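PDB 4WES: nitrogenase molybdenum-iron protein alpha chain, which carries the iron-molybdenum cofactor and, together with the beta chain and the iron protein, reduces dinitrogen to ammonium at the expense of ATP. Local coordinates for residues E332-K337 and N505-P510; S346-Y351 and A365-A370; M460-I465 and K479-Y484. All coordinates share one frame; numbering follows the deposited sequence.

Contact 1: E332-K337 and N505-P510; sequences EKLQGK and NGIYTP
Tyr508 reaches across to the end of a neighbouring helix and ties its hydroxyl to the backbone there: Tyr508 OH donates to Lys333 O at 2.6 Å. The bond arrives in the carbonyl plane on a lone pair, with a C=O...O angle of 133°, and Lys333 O also lies in the plane of the ring at its edge. The CE2 rim of Tyr508 also meets Lys333, 4.0 Å from CB. In one of two modelled positions the ammonium of Lys333 lies over the ring, too far for more than a weak attraction.

Helices 306-334 and 492-507 both end here. The first turns through a type II beta turn, Leu334 to Lys337, with Gly336 at a positive phi of 88°, and the chain then enters strand 338-343; Tyr508 is the first residue to leave the second helix. Next to the tyrosine in sequence, Ile507 packs on both Leu334 and Lys337. Its CG1 lies 3.9 Å from Leu334 CD2, and its CG2 lies 3.9 Å from Lys337 CE. Lys337 runs past Ile507 in the opposite direction and bends at its last torsion (chi4 -68°), which places NZ 2.8 Å from the oxygen of a water; that water in turn donates weakly to Tyr508 OH.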
# COMPACT_ATOMS: atom_id res chain seq x y z
N GLU A 332 -27.03 -18.17 19.93
CA GLU A 332 -26.78 -19.42 19.22
C GLU A 332 -25.27 -19.70 19.12
O GLU A 332 -24.82 -20.83 19.31
CB GLU A 332 -27.41 -19.39 17.82
CG GLU A 332 -27.33 -20.72 17.09
CD GLU A 332 -27.14 -20.61 15.59
OE1 GLU A 332 -27.68 -19.69 14.93
OE2 GLU A 332 -26.45 -21.49 15.05
N LYS A 333 -24.52 -18.67 18.78
CA LYS A 333 -23.11 -18.84 18.48
C LYS A 333 -22.21 -18.88 19.70
O LYS A 333 -21.07 -19.39 19.63
CB LYS A 333 -22.65 -17.73 17.54
CG LYS A 333 -23.28 -17.80 16.15
CD LYS A 333 -22.90 -19.06 15.40
CE LYS A 333 -23.34 -18.98 13.95
NZ LYS A 333 -22.84 -20.13 13.12
N LEU A 334 -22.68 -18.33 20.84
CA LEU A 334 -21.82 -18.17 22.00
C LEU A 334 -22.26 -18.95 23.22
O LEU A 334 -21.47 -19.10 24.15
CB LEU A 334 -21.68 -16.69 22.37
CG LEU A 334 -21.09 -15.81 21.28
CD1 LEU A 334 -21.28 -14.35 21.69
CD2 LEU A 334 -19.64 -16.15 21.03
N GLN A 335 -23.48 -19.46 23.25
CA GLN A 335 -23.94 -20.04 24.48
C GLN A 335 -23.09 -21.24 24.87
O GLN A 335 -22.64 -22.03 24.03
CB GLN A 335 -25.43 -20.38 24.47
CG GLN A 335 -25.79 -21.44 23.52
CD GLN A 335 -27.31 -21.61 23.44
OE1 GLN A 335 -28.05 -21.27 24.37
NE2 GLN A 335 -27.78 -22.12 22.32
N GLY A 336 -22.89 -21.38 26.17
CA GLY A 336 -22.08 -22.47 26.71
C GLY A 336 -20.63 -22.19 26.82
O GLY A 336 -19.88 -23.05 27.31
N LYS A 337 -20.18 -21.03 26.37
CA LYS A 337 -18.79 -20.67 26.50
C LYS A 337 -18.54 -19.96 27.82
O LYS A 337 -19.48 -19.52 28.49
CB LYS A 337 -18.40 -19.80 25.32
CG LYS A 337 -18.52 -20.56 24.03
CD LYS A 337 -18.17 -19.76 22.83
CE LYS A 337 -18.48 -20.48 21.56
NZ LYS A 337 -17.59 -21.65 21.39
N ASN A 505 -17.25 -12.86 15.67
CA ASN A 505 -16.19 -12.86 14.69
C ASN A 505 -14.85 -13.31 15.31
O ASN A 505 -14.04 -13.98 14.66
CB ASN A 505 -16.05 -11.48 14.05
CG ASN A 505 -17.13 -11.16 13.06
OD1 ASN A 505 -17.97 -12.00 12.78
ND2 ASN A 505 -17.10 -9.94 12.52
N GLY A 506 -14.58 -12.87 16.54
CA GLY A 506 -13.37 -13.27 17.22
C GLY A 506 -13.30 -14.76 17.49
O GLY A 506 -12.28 -15.41 17.21
N ILE A 507 -14.38 -15.32 18.04
CA ILE A 507 -14.38 -16.71 18.41
C ILE A 507 -14.21 -17.61 17.20
O ILE A 507 -13.51 -18.62 17.28
CB ILE A 507 -15.70 -17.07 19.15
CG1 ILE A 507 -15.77 -16.43 20.54
CG2 ILE A 507 -15.92 -18.57 19.24
CD1 ILE A 507 -14.80 -16.98 21.58
N TYR A 508 -14.83 -17.24 16.09
CA TYR A 508 -14.90 -18.09 14.89
C TYR A 508 -13.83 -17.76 13.85
O TYR A 508 -13.84 -18.32 12.75
CB TYR A 508 -16.33 -18.07 14.33
CG TYR A 508 -17.28 -18.79 15.24
CD1 TYR A 508 -17.51 -20.13 15.11
CD2 TYR A 508 -17.96 -18.14 16.25
CE1 TYR A 508 -18.36 -20.81 15.94
CE2 TYR A 508 -18.79 -18.81 17.10
CZ TYR A 508 -19.01 -20.16 16.95
OH TYR A 508 -19.85 -20.85 17.79
N THR A 509 -12.85 -16.94 14.22
CA THR A 509 -11.69 -16.71 13.33
C THR A 509 -10.99 -18.04 13.05
O THR A 509 -10.58 -18.74 13.97
CB THR A 509 -10.75 -15.71 14.02
OG1 THR A 509 -11.37 -14.41 14.05
CG2 THR A 509 -9.43 -15.58 13.31
N PRO A 510 -10.81 -18.41 11.77
CA PRO A 510 -10.27 -19.76 11.49
C PRO A 510 -8.89 -20.01 12.02
O PRO A 510 -8.56 -21.17 12.32
CB PRO A 510 -10.36 -19.84 9.97
CG PRO A 510 -11.52 -18.96 9.62
CD PRO A 510 -11.38 -17.79 10.57
O HOH W 1 -21.58 -22.31 15.17
O HOH W 2 -17.66 -22.71 18.80

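Contact 2: S346-Y351 and A365-A370; sequences SRSHTY and AGFEFA. With ICS (iron-sulfur-molybdenum cluster with interstitial carbon), chain F.
The loop that follows strand 338-343 of a Rossmann-like alpha/beta domain lines one side of the iron-molybdenum cofactor, and its first helical turn, 347-350, leans on the end of the adjacent parallel strand 361-367. Ser348 makes the polar link: Ser348 OG donates to Gly366 O at 2.7 Å, the donor tilted 30° from the carbonyl plane. With OG anti to its own carbonyl carbon (chi1 -49°), Ser348 turns the hydroxyl to the strand ends, where Val343 N is a second partner, so the buried oxygen bridges both strands.

Phe367 supplies the aromatic half, its CE1 rim set against the backbone and CB atoms of the turn. Phe367 CE1 lies 3.5 Å from Ser348 CB and 3.3 Å from Ser346 N, the amide approaching obliquely, while Ser346 O lies in the ring plane at the edge. That oxygen accepts from both His349 N and Thr350 N within the turn. Farther round, Phe367 CZ meets His349 CB at 4.1 Å. Tyr375 packs edge-to-face with the same ring, and Met430 touches Ser348, His349 and Phe367.

On the cofactor side, the amides of Ser346, the N-cap residue, and Arg347 lie near sulfide S3A, Arg347 N at 3.5 Å. The arginine is extended from CG to NE and lays its guanidinium with one face over sulfide S4B, Arg347 NH1 being 3.6 Å from S4B, and NH1 is hydrogen-bonded to Leu481 O. The cationic group would be expected to offset negative charge on the cluster. From the other segment, Phe369 brings CZ to 3.4 Å from sulfide S2B. Helix-start amides and side chains gathered at the carboxyl ends of parallel strands are typical of cofactor sites in alpha/beta folds of this kind, here that of nitrogenase.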
# COMPACT_ATOMS: atom_id res chain seq x y z
N SER A 346 -14.97 -0.35 36.50
CA SER A 346 -16.42 -0.46 36.29
C SER A 346 -16.79 -1.57 35.32
O SER A 346 -17.74 -2.30 35.56
CB SER A 346 -16.97 0.89 35.82
OG SER A 346 -18.33 0.84 35.46
N ARG A 347 -16.07 -1.68 34.19
CA ARG A 347 -16.60 -2.46 33.07
C ARG A 347 -16.61 -3.97 33.29
O ARG A 347 -17.38 -4.69 32.66
CB ARG A 347 -15.85 -2.08 31.79
CG ARG A 347 -16.26 -0.69 31.33
CD ARG A 347 -15.51 -0.30 30.07
NE ARG A 347 -15.94 1.04 29.67
CZ ARG A 347 -15.41 1.71 28.68
NH1 ARG A 347 -14.50 1.18 27.91
NH2 ARG A 347 -15.83 2.95 28.46
N SER A 348 -15.79 -4.47 34.23
CA SER A 348 -15.88 -5.88 34.60
C SER A 348 -17.27 -6.25 35.03
O SER A 348 -17.70 -7.39 34.86
CB SER A 348 -14.88 -6.22 35.72
OG SER A 348 -13.61 -5.73 35.39
N HIS A 349 -17.94 -5.29 35.68
CA HIS A 349 -19.29 -5.50 36.17
C HIS A 349 -20.34 -5.17 35.11
O HIS A 349 -21.26 -5.96 34.83
CB HIS A 349 -19.51 -4.66 37.42
CG HIS A 349 -20.84 -4.87 38.05
ND1 HIS A 349 -21.38 -4.00 38.97
CD2 HIS A 349 -21.75 -5.87 37.88
CE1 HIS A 349 -22.56 -4.48 39.35
NE2 HIS A 349 -22.80 -5.61 38.71
N THR A 350 -20.20 -4.00 34.49
CA THR A 350 -21.29 -3.54 33.62
C THR A 350 -21.48 -4.41 32.36
O THR A 350 -22.57 -4.45 31.83
CB THR A 350 -21.14 -2.06 33.31
OG1 THR A 350 -19.87 -1.85 32.72
CG2 THR A 350 -21.35 -1.23 34.54
N TYR A 351 -20.41 -5.09 31.90
CA TYR A 351 -20.53 -6.00 30.75
C TYR A 351 -21.13 -7.38 31.08
O TYR A 351 -21.42 -8.16 30.18
CB TYR A 351 -19.17 -6.12 30.01
CG TYR A 351 -18.99 -4.97 29.05
CD1 TYR A 351 -19.28 -5.15 27.71
CD2 TYR A 351 -18.59 -3.72 29.47
CE1 TYR A 351 -19.22 -4.09 26.83
CE2 TYR A 351 -18.51 -2.63 28.60
CZ TYR A 351 -18.82 -2.82 27.27
OH TYR A 351 -18.83 -1.79 26.37
N ALA A 365 -13.69 -12.48 37.62
CA ALA A 365 -13.75 -11.05 37.37
C ALA A 365 -12.90 -10.32 38.36
O ALA A 365 -12.69 -10.76 39.49
CB ALA A 365 -15.18 -10.55 37.45
N GLY A 366 -12.39 -9.15 37.95
CA GLY A 366 -11.61 -8.34 38.86
C GLY A 366 -11.47 -6.94 38.30
O GLY A 366 -11.80 -6.68 37.14
N PHE A 367 -10.94 -6.06 39.13
CA PHE A 367 -10.63 -4.71 38.77
C PHE A 367 -9.20 -4.37 39.08
O PHE A 367 -8.63 -4.86 40.07
CB PHE A 367 -11.51 -3.75 39.57
CG PHE A 367 -12.98 -3.78 39.26
CD1 PHE A 367 -13.48 -3.43 38.00
CD2 PHE A 367 -13.90 -4.11 40.26
CE1 PHE A 367 -14.85 -3.38 37.76
CE2 PHE A 367 -15.27 -4.04 40.01
CZ PHE A 367 -15.73 -3.69 38.77
N GLU A 368 -8.62 -3.48 38.27
CA GLU A 368 -7.31 -2.92 38.58
C GLU A 368 -7.33 -2.13 39.88
O GLU A 368 -6.39 -2.26 40.68
CB GLU A 368 -6.81 -1.99 37.47
CG GLU A 368 -6.52 -2.62 36.12
CD GLU A 368 -6.02 -1.61 35.09
OE1 GLU A 368 -6.05 -1.99 33.87
OE2 GLU A 368 -5.58 -0.50 35.45
N PHE A 369 -8.32 -1.26 40.05
CA PHE A 369 -8.17 -0.19 41.06
C PHE A 369 -9.47 0.19 41.75
O PHE A 369 -9.53 1.19 42.46
CB PHE A 369 -7.54 1.06 40.39
CG PHE A 369 -8.28 1.53 39.16
CD1 PHE A 369 -9.55 2.10 39.24
CD2 PHE A 369 -7.71 1.36 37.92
CE1 PHE A 369 -10.24 2.42 38.13
CE2 PHE A 369 -8.41 1.72 36.78
CZ PHE A 369 -9.68 2.21 36.88
N ALA A 370 -10.53 -0.60 41.55
CA ALA A 370 -11.78 -0.34 42.24
C ALA A 370 -11.59 -0.47 43.75
O ALA A 370 -10.63 -1.06 44.24
CB ALA A 370 -12.85 -1.32 41.77
FE1 ICS F . -14.78 4.35 34.92
MO1 ICS F . -9.58 2.12 30.86
FE2 ICS F . -12.14 4.36 34.57
FE3 ICS F . -13.76 4.46 32.45
FE4 ICS F . -13.60 2.25 33.90
FE5 ICS F . -11.65 1.41 32.42
FE6 ICS F . -10.24 3.55 33.04
FE7 ICS F . -11.81 3.61 30.98
CX ICS F . -12.24 3.25 32.92
S1A ICS F . -13.24 3.04 36.03
S1B ICS F . -9.50 1.44 33.09
S2A ICS F . -13.57 6.06 34.08
S2B ICS F . -9.97 4.82 34.79
S3A ICS F . -13.17 0.10 33.46
S3B ICS F . -9.75 4.48 31.08
S4A ICS F . -15.52 3.18 33.07
S4B ICS F . -11.75 1.53 30.19
S5A ICS F . -13.43 4.93 30.29

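Contact 3: M460-I465 and K479-Y484; sequences MFFAGI and KQLHSY. With HCA (3-hydroxy-3-carboxy-adipic acid), chain E; ICS (iron-sulfur-molybdenum cluster with interstitial carbon), chain F.
Ala463 and Gln480 form a single beta bridge, and the tight part of the contact is built round it. Ala463 N donates to Lys479 O at 3.3 Å, and Ala463 O receives Leu481 N at 2.9 Å, nearly along the C=O axis. Two CA-H...O contacts, from Phe462 CA to Lys479 O and from Gln480 CA to Ala463 O, fill in between. Beside this bridge Phe462 crosses Leu481 obliquely, Phe462 CB 3.5 Å from Leu481 CD1.

Close packing continues at the cofactor. His482 CD2 lies 3.5 Å from Gly464 CA. With CG anti to the carbonyl carbon (chi1 -52°), the imidazole of His482 faces the cluster, its ND1 bound to molybdenum (MO1) at 2.3 Å, and homocitrate C5 lies over one face, toward the rim. Homocitrate supplies O5 and O7 to the same metal, while its O3 accepts from Ile465 N at 2.8 Å in a fairly straight bond.

A wider-spaced but extensive part remains, still buried rather than open to solvent. Lys479 CB stands 3.9 Å from Phe462 CE2, and the rest of its chain leads away. Gln480, extended beyond CG, runs alongside Ile465, with NE2 bonded to Tyr486 OH.

Strand 460-462 is the edge of its sheet within this chain and pairs with 338-343; helix 492-507 covers Phe462 and Leu481 through Phe499, and helix 446-456 packs against Phe461.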
# COMPACT_ATOMS: atom_id res chain seq x y z
N MET A 460 -12.72 -17.14 26.42
CA MET A 460 -12.40 -15.76 26.13
C MET A 460 -12.00 -15.07 27.42
O MET A 460 -12.49 -15.39 28.49
CB MET A 460 -13.60 -15.07 25.47
CG MET A 460 -14.81 -14.93 26.37
SD MET A 460 -16.38 -14.64 25.56
CE MET A 460 -16.82 -16.32 25.14
N PHE A 461 -11.13 -14.05 27.30
CA PHE A 461 -10.64 -13.32 28.47
C PHE A 461 -10.59 -11.85 28.07
O PHE A 461 -9.77 -11.45 27.27
CB PHE A 461 -9.27 -13.86 28.92
CG PHE A 461 -8.91 -13.52 30.34
CD1 PHE A 461 -8.46 -14.51 31.21
CD2 PHE A 461 -9.00 -12.22 30.83
CE1 PHE A 461 -8.14 -14.21 32.49
CE2 PHE A 461 -8.70 -11.92 32.14
CZ PHE A 461 -8.27 -12.92 32.97
N PHE A 462 -11.54 -11.09 28.61
CA PHE A 462 -11.65 -9.65 28.30
C PHE A 462 -10.70 -8.88 29.21
O PHE A 462 -10.74 -9.04 30.43
CB PHE A 462 -13.07 -9.17 28.53
CG PHE A 462 -14.10 -9.81 27.65
CD1 PHE A 462 -14.81 -10.92 28.06
CD2 PHE A 462 -14.36 -9.29 26.41
CE1 PHE A 462 -15.76 -11.50 27.26
CE2 PHE A 462 -15.31 -9.87 25.59
CZ PHE A 462 -16.00 -10.98 26.00
N ALA A 463 -9.91 -7.97 28.62
CA ALA A 463 -8.95 -7.20 29.41
C ALA A 463 -8.56 -5.93 28.65
O ALA A 463 -9.45 -5.27 28.07
CB ALA A 463 -7.77 -8.09 29.85
N GLY A 464 -7.30 -5.58 28.65
CA GLY A 464 -6.80 -4.43 27.96
C GLY A 464 -5.68 -4.75 27.00
O GLY A 464 -5.43 -5.95 26.68
N ILE A 465 -4.96 -3.73 26.57
CA ILE A 465 -3.95 -3.88 25.56
C ILE A 465 -2.71 -4.63 26.04
O ILE A 465 -2.03 -5.29 25.25
CB ILE A 465 -3.60 -2.49 24.98
CG1 ILE A 465 -2.75 -2.58 23.73
CG2 ILE A 465 -2.92 -1.61 26.02
CD1 ILE A 465 -3.37 -3.29 22.60
N LYS A 479 -10.70 -9.99 23.87
CA LYS A 479 -11.22 -8.73 23.38
C LYS A 479 -11.04 -7.67 24.44
O LYS A 479 -11.25 -7.90 25.64
CB LYS A 479 -12.69 -8.87 22.95
CG LYS A 479 -12.86 -9.67 21.64
CD LYS A 479 -12.18 -9.02 20.46
CE LYS A 479 -12.44 -9.66 19.12
NZ LYS A 479 -11.77 -8.88 18.05
N GLN A 480 -10.65 -6.48 23.99
CA GLN A 480 -10.36 -5.36 24.88
C GLN A 480 -11.66 -4.65 25.32
O GLN A 480 -12.45 -4.19 24.50
CB GLN A 480 -9.52 -4.34 24.14
CG GLN A 480 -8.16 -4.86 23.69
CD GLN A 480 -7.35 -3.77 23.04
OE1 GLN A 480 -6.92 -2.81 23.70
NE2 GLN A 480 -7.16 -3.86 21.73
N LEU A 481 -11.84 -4.55 26.64
CA LEU A 481 -13.00 -3.83 27.17
C LEU A 481 -12.71 -2.37 27.49
O LEU A 481 -13.64 -1.66 27.89
CB LEU A 481 -13.63 -4.55 28.37
CG LEU A 481 -14.48 -5.75 28.01
CD1 LEU A 481 -15.08 -6.36 29.27
CD2 LEU A 481 -15.58 -5.43 27.01
N HIS A 482 -11.48 -1.90 27.32
CA HIS A 482 -11.19 -0.48 27.42
C HIS A 482 -11.38 0.18 26.05
O HIS A 482 -12.26 1.02 25.84
CB HIS A 482 -9.79 -0.15 27.94
CG HIS A 482 -9.34 -0.80 29.20
ND1 HIS A 482 -9.06 -0.09 30.36
CD2 HIS A 482 -8.94 -2.08 29.44
CE1 HIS A 482 -8.51 -0.91 31.23
NE2 HIS A 482 -8.43 -2.12 30.70
N SER A 483 -10.54 -0.21 25.10
CA SER A 483 -10.52 0.39 23.77
C SER A 483 -11.54 -0.16 22.80
O SER A 483 -11.67 0.35 21.68
CB SER A 483 -9.16 0.22 23.12
OG SER A 483 -8.99 -1.16 22.74
N TYR A 484 -12.19 -1.26 23.19
CA TYR A 484 -13.17 -1.91 22.32
C TYR A 484 -12.56 -2.41 21.03
O TYR A 484 -13.25 -2.61 20.04
CB TYR A 484 -14.38 -1.03 22.03
CG TYR A 484 -15.16 -0.51 23.21
CD1 TYR A 484 -15.17 -1.14 24.44
CD2 TYR A 484 -15.99 0.60 23.06
CE1 TYR A 484 -15.97 -0.71 25.47
CE2 TYR A 484 -16.80 1.04 24.09
CZ TYR A 484 -16.81 0.36 25.29
OH TYR A 484 -17.65 0.72 26.34
C1 HCA E . -5.51 4.30 31.52
C2 HCA E . -6.20 4.31 30.16
C3 HCA E . -6.77 2.96 29.74
C4 HCA E . -5.70 2.01 29.18
C5 HCA E . -6.40 0.80 28.54
C6 HCA E . -5.63 -0.47 28.34
C7 HCA E . -7.81 3.18 28.64
O1 HCA E . -5.82 3.43 32.35
O2 HCA E . -4.68 5.19 31.77
O3 HCA E . -5.84 -1.12 27.27
O4 HCA E . -4.84 -0.86 29.22
O5 HCA E . -8.94 2.67 28.80
O6 HCA E . -7.48 3.80 27.62
O7 HCA E . -7.39 2.32 30.85
FE1 ICS F . -14.78 4.35 34.92
MO1 ICS F . -9.58 2.12 30.86
FE2 ICS F . -12.14 4.36 34.57
FE3 ICS F . -13.76 4.46 32.45
FE4 ICS F . -13.60 2.25 33.90
FE5 ICS F . -11.65 1.41 32.42
FE6 ICS F . -10.24 3.55 33.04
FE7 ICS F . -11.81 3.61 30.98
CX ICS F . -12.24 3.25 32.92
S1A ICS F . -13.24 3.04 36.03
S1B ICS F . -9.50 1.44 33.09
S2A ICS F . -13.57 6.06 34.08
S2B ICS F . -9.97 4.82 34.79
S3A ICS F . -13.17 0.10 33.46
S3B ICS F . -9.75 4.48 31.08
S4A ICS F . -15.52 3.18 33.07
S4B ICS F . -11.75 1.53 30.19
S5A ICS F . -13.43 4.93 30.29

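Contact 1 is a surface contact joining two helix ends, and its tyrosine hydroxyl bound to a helix-end carbonyl, with lysines at the rim, differs sharply from the buried contacts 2 and 3, which line the cofactor. Contacts 2 and 3 rest on the same sheet, one on each side of strand 338-343, and are joined by Tyr351 OH with Tyr484 OH, 2.8 Å apart. Contact 2 works through a hydroxyl, an aromatic rim and a guanidinium facing sulfides; contact 3 relies on backbone bridging and direct binding of molybdenum. Contact 1 abuts contact 3, where Met460 CE packs 3.8 Å from Lys337 CB, but its nearest atoms stay about 11 Å from those of contact 2.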